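Local coordinates for protein alpha,alpha-trehalose-phosphate synthase (UDP-forming) (Burkholderia xenovorans, PDB 5V0T) that belongs to glycosyltransferase family 20, with the two-domain GT-B architecture, and binds 6-O-phosphono-alpha-D-glucopyranose and uridine-5'-diphosphate, at residues A[135-140]-A[160-165]. Sequence-based numbering, arbitrary orientation.
Sequences VIWVHD and GFFLHI. With G6P (6-O-phosphono-alpha-D-glucopyranose), chain J.
Strands 135-139 and 159-162, joined through helix 146-152 as a beta-alpha-beta unit, run side by side in parallel and end at the pocket of 6-O-phosphono-alpha-D-glucopyranose. The pairing is regular: Gly160 N gives to Ile136 O, Val138 N to Gly160 O, Phe162 N to Val138 O, and just past strand 135-139 Asp140 N still reaches Phe162 O at 2.9 Å, on a more bent bond (134° at the hydrogen).

One face of the pair carries Trp137, His139 and Phe162. The Trp137 indole has CG anti to its backbone N (chi1 -172°), which lays the ring alongside the Phe162 side chain; its edge atom NE1 meets Phe162 CB at 3.3 Å. His139 NE2 sits 3.1 Å above the centre of that indole. The other nitrogen of the same imidazole turns to His164: ND1 of His139 and NE2 of His164 share a hydrogen bond of 2.8 Å, rim to rim, the ring planes 47° apart. Phe162 CD2 lies against one face of His164, near its rim. On the opposite face of the sheet, Val138 CG1 meets the edge of Phe161 at CD1, and Asp140 O lies near the plane of that ring, 3.2 Å from CE1.

Asp140 divides its carboxylate between protein and ligand. OD1 takes the backbone N-H of His164 at 2.9 Å from above the carboxylate plane, helping to fix the group, while OD2 accepts hydrogen bonds from both O2 and O3 of the sugar. Ile165 CG2 packs 3.6 Å from that O2. Tyr86, Arg18 and Arg315 are also hydrogen-bonded to the ligand. Binding residues carried on loops at the C-terminal ends of neighbouring parallel strands are characteristic of the Rossmann-like domains of GT-B glycosyltransferases.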
loop_
_atom_site.group_PDB
_atom_site.type_symbol
_atom_site.label_atom_id
_atom_site.label_comp_id
_atom_site.label_asym_id
_atom_site.label_seq_id
_atom_site.Cartn_x
_atom_site.Cartn_y
_atom_site.Cartn_z
ATOM N N VAL A 135 -13.980 -19.383 6.040
ATOM C CA VAL A 135 -14.129 -18.395 4.974
ATOM C C VAL A 135 -12.732 -17.900 4.616
ATOM O O VAL A 135 -11.986 -17.442 5.491
ATOM C CB VAL A 135 -15.035 -17.226 5.392
ATOM C CG1 VAL A 135 -15.105 -16.204 4.273
ATOM C CG2 VAL A 135 -16.424 -17.719 5.729
ATOM N N ILE A 136 -12.369 -18.012 3.341
ATOM C CA ILE A 136 -11.005 -17.769 2.878
ATOM C C ILE A 136 -10.941 -16.420 2.178
ATOM O O ILE A 136 -11.687 -16.168 1.220
ATOM C CB ILE A 136 -10.524 -18.894 1.942
ATOM C CG1 ILE A 136 -10.593 -20.249 2.645
ATOM C CG2 ILE A 136 -9.110 -18.600 1.446
ATOM C CD1 ILE A 136 -10.361 -21.429 1.720
ATOM N N TRP A 137 -10.028 -15.561 2.634
ATOM C CA TRP A 137 -9.863 -14.223 2.073
ATOM C C TRP A 137 -8.409 -14.053 1.647
ATOM O O TRP A 137 -7.516 -13.922 2.494
ATOM C CB TRP A 137 -10.278 -13.151 3.085
ATOM C CG TRP A 137 -10.326 -11.746 2.502
ATOM C CD1 TRP A 137 -10.076 -11.380 1.204
ATOM C CD2 TRP A 137 -10.662 -10.538 3.198
ATOM N NE1 TRP A 137 -10.211 -10.019 1.059
ATOM C CE2 TRP A 137 -10.568 -9.478 2.266
ATOM C CE3 TRP A 137 -11.016 -10.246 4.521
ATOM C CZ2 TRP A 137 -10.841 -8.161 2.608
ATOM C CZ3 TRP A 137 -11.271 -8.929 4.868
ATOM C CH2 TRP A 137 -11.183 -7.902 3.914
ATOM N N VAL A 138 -8.178 -14.066 0.340
ATOM C CA VAL A 138 -6.846 -13.960 -0.258
ATOM C C VAL A 138 -6.541 -12.500 -0.555
ATOM O O VAL A 138 -7.406 -11.775 -1.070
ATOM C CB VAL A 138 -6.779 -14.811 -1.539
ATOM C CG1 VAL A 138 -5.415 -14.756 -2.139
ATOM C CG2 VAL A 138 -7.189 -16.242 -1.218
ATOM N N HIS A 139 -5.304 -12.069 -0.269
ATOM C CA HIS A 139 -4.888 -10.676 -0.435
ATOM C C HIS A 139 -3.722 -10.537 -1.410
ATOM O O HIS A 139 -2.644 -11.097 -1.180
ATOM C CB HIS A 139 -4.512 -10.059 0.917
ATOM C CG HIS A 139 -5.698 -9.848 1.808
ATOM N ND1 HIS A 139 -6.269 -8.609 2.007
ATOM C CD2 HIS A 139 -6.465 -10.730 2.496
ATOM C CE1 HIS A 139 -7.320 -8.730 2.800
ATOM N NE2 HIS A 139 -7.461 -10.007 3.111
ATOM N N ASP A 140 -3.960 -9.786 -2.495
ATOM C CA ASP A 140 -2.981 -9.057 -3.313
ATOM C C ASP A 140 -2.391 -9.847 -4.476
ATOM O O ASP A 140 -2.658 -11.040 -4.651
ATOM C CB ASP A 140 -1.839 -8.476 -2.463
ATOM C CG ASP A 140 -1.560 -7.016 -2.818
ATOM O OD1 ASP A 140 -2.306 -6.493 -3.672
ATOM O OD2 ASP A 140 -0.631 -6.388 -2.258
ATOM N N GLY A 160 -12.734 -15.164 -1.186
ATOM C CA GLY A 160 -12.719 -13.814 -1.707
ATOM C C GLY A 160 -11.306 -13.373 -1.996
ATOM O O GLY A 160 -10.352 -13.972 -1.493
ATOM N N PHE A 161 -11.162 -12.319 -2.796
ATOM C CA PHE A 161 -9.873 -11.725 -3.121
ATOM C C PHE A 161 -9.964 -10.222 -2.928
ATOM O O PHE A 161 -10.964 -9.601 -3.312
ATOM C CB PHE A 161 -9.482 -12.034 -4.578
ATOM C CG PHE A 161 -8.142 -11.484 -4.998
ATOM C CD1 PHE A 161 -6.959 -12.100 -4.599
ATOM C CD2 PHE A 161 -8.062 -10.390 -5.850
ATOM C CE1 PHE A 161 -5.741 -11.617 -5.006
ATOM C CE2 PHE A 161 -6.837 -9.902 -6.264
ATOM C CZ PHE A 161 -5.672 -10.512 -5.842
ATOM N N PHE A 162 -8.922 -9.635 -2.349
ATOM C CA PHE A 162 -8.790 -8.181 -2.310
ATOM C C PHE A 162 -7.443 -7.796 -2.897
ATOM O O PHE A 162 -6.407 -8.306 -2.455
ATOM C CB PHE A 162 -8.928 -7.615 -0.879
ATOM C CG PHE A 162 -8.933 -6.096 -0.832
ATOM C CD1 PHE A 162 -10.085 -5.384 -1.134
ATOM C CD2 PHE A 162 -7.775 -5.393 -0.522
ATOM C CE1 PHE A 162 -10.091 -4.005 -1.107
ATOM C CE2 PHE A 162 -7.775 -4.005 -0.491
ATOM C CZ PHE A 162 -8.938 -3.311 -0.785
ATOM N N LEU A 163 -7.470 -6.908 -3.901
ATOM C CA LEU A 163 -6.270 -6.333 -4.507
ATOM C C LEU A 163 -5.911 -5.029 -3.795
ATOM O O LEU A 163 -6.710 -4.078 -3.776
ATOM C CB LEU A 163 -6.492 -6.084 -6.004
ATOM C CG LEU A 163 -5.274 -5.627 -6.818
ATOM C CD1 LEU A 163 -4.214 -6.718 -6.865
ATOM C CD2 LEU A 163 -5.692 -5.203 -8.222
ATOM N N HIS A 164 -4.711 -4.984 -3.204
ATOM C CA HIS A 164 -4.296 -3.796 -2.460
ATOM C C HIS A 164 -3.712 -2.733 -3.380
ATOM O O HIS A 164 -3.749 -1.548 -3.046
ATOM C CB HIS A 164 -3.269 -4.161 -1.369
ATOM C CG HIS A 164 -3.859 -4.931 -0.223
ATOM N ND1 HIS A 164 -4.001 -4.399 1.038
ATOM C CD2 HIS A 164 -4.389 -6.176 -0.166
ATOM C CE1 HIS A 164 -4.580 -5.287 1.829
ATOM N NE2 HIS A 164 -4.828 -6.372 1.121
ATOM N N ILE A 165 -3.171 -3.141 -4.525
ATOM C CA ILE A 165 -2.530 -2.233 -5.472
ATOM C C ILE A 165 -3.578 -1.794 -6.496
ATOM O O ILE A 165 -4.682 -2.353 -6.515
ATOM C CB ILE A 165 -1.314 -2.912 -6.124
ATOM C CG1 ILE A 165 -1.758 -4.086 -7.017
ATOM C CG2 ILE A 165 -0.322 -3.369 -5.032
ATOM C CD1 ILE A 165 -0.600 -4.700 -7.814
HETATM C C1 G6P J . 2.603 -3.236 -0.756
HETATM C C2 G6P J . 1.943 -4.493 -1.298
HETATM C C3 G6P J . 1.990 -5.613 -0.255
HETATM C C4 G6P J . 3.442 -5.830 0.181
HETATM C C5 G6P J . 4.030 -4.509 0.680
HETATM C C6 G6P J . 5.465 -4.711 1.167
HETATM O O1 G6P J . 1.850 -2.827 0.379
HETATM O O2 G6P J . 0.589 -4.195 -1.682
HETATM O O3 G6P J . 1.484 -6.809 -0.871
HETATM O O4 G6P J . 3.491 -6.794 1.253
HETATM O O5 G6P J . 3.954 -3.518 -0.358
HETATM O O6 G6P J . 6.260 -5.299 0.122
HETATM P P G6P J . 7.019 -6.694 0.392
HETATM O O1P G6P J . 8.157 -6.379 1.329
HETATM O O2P G6P J . 7.430 -7.155 -0.979
HETATM O O3P G6P J . 5.981 -7.583 1.039
#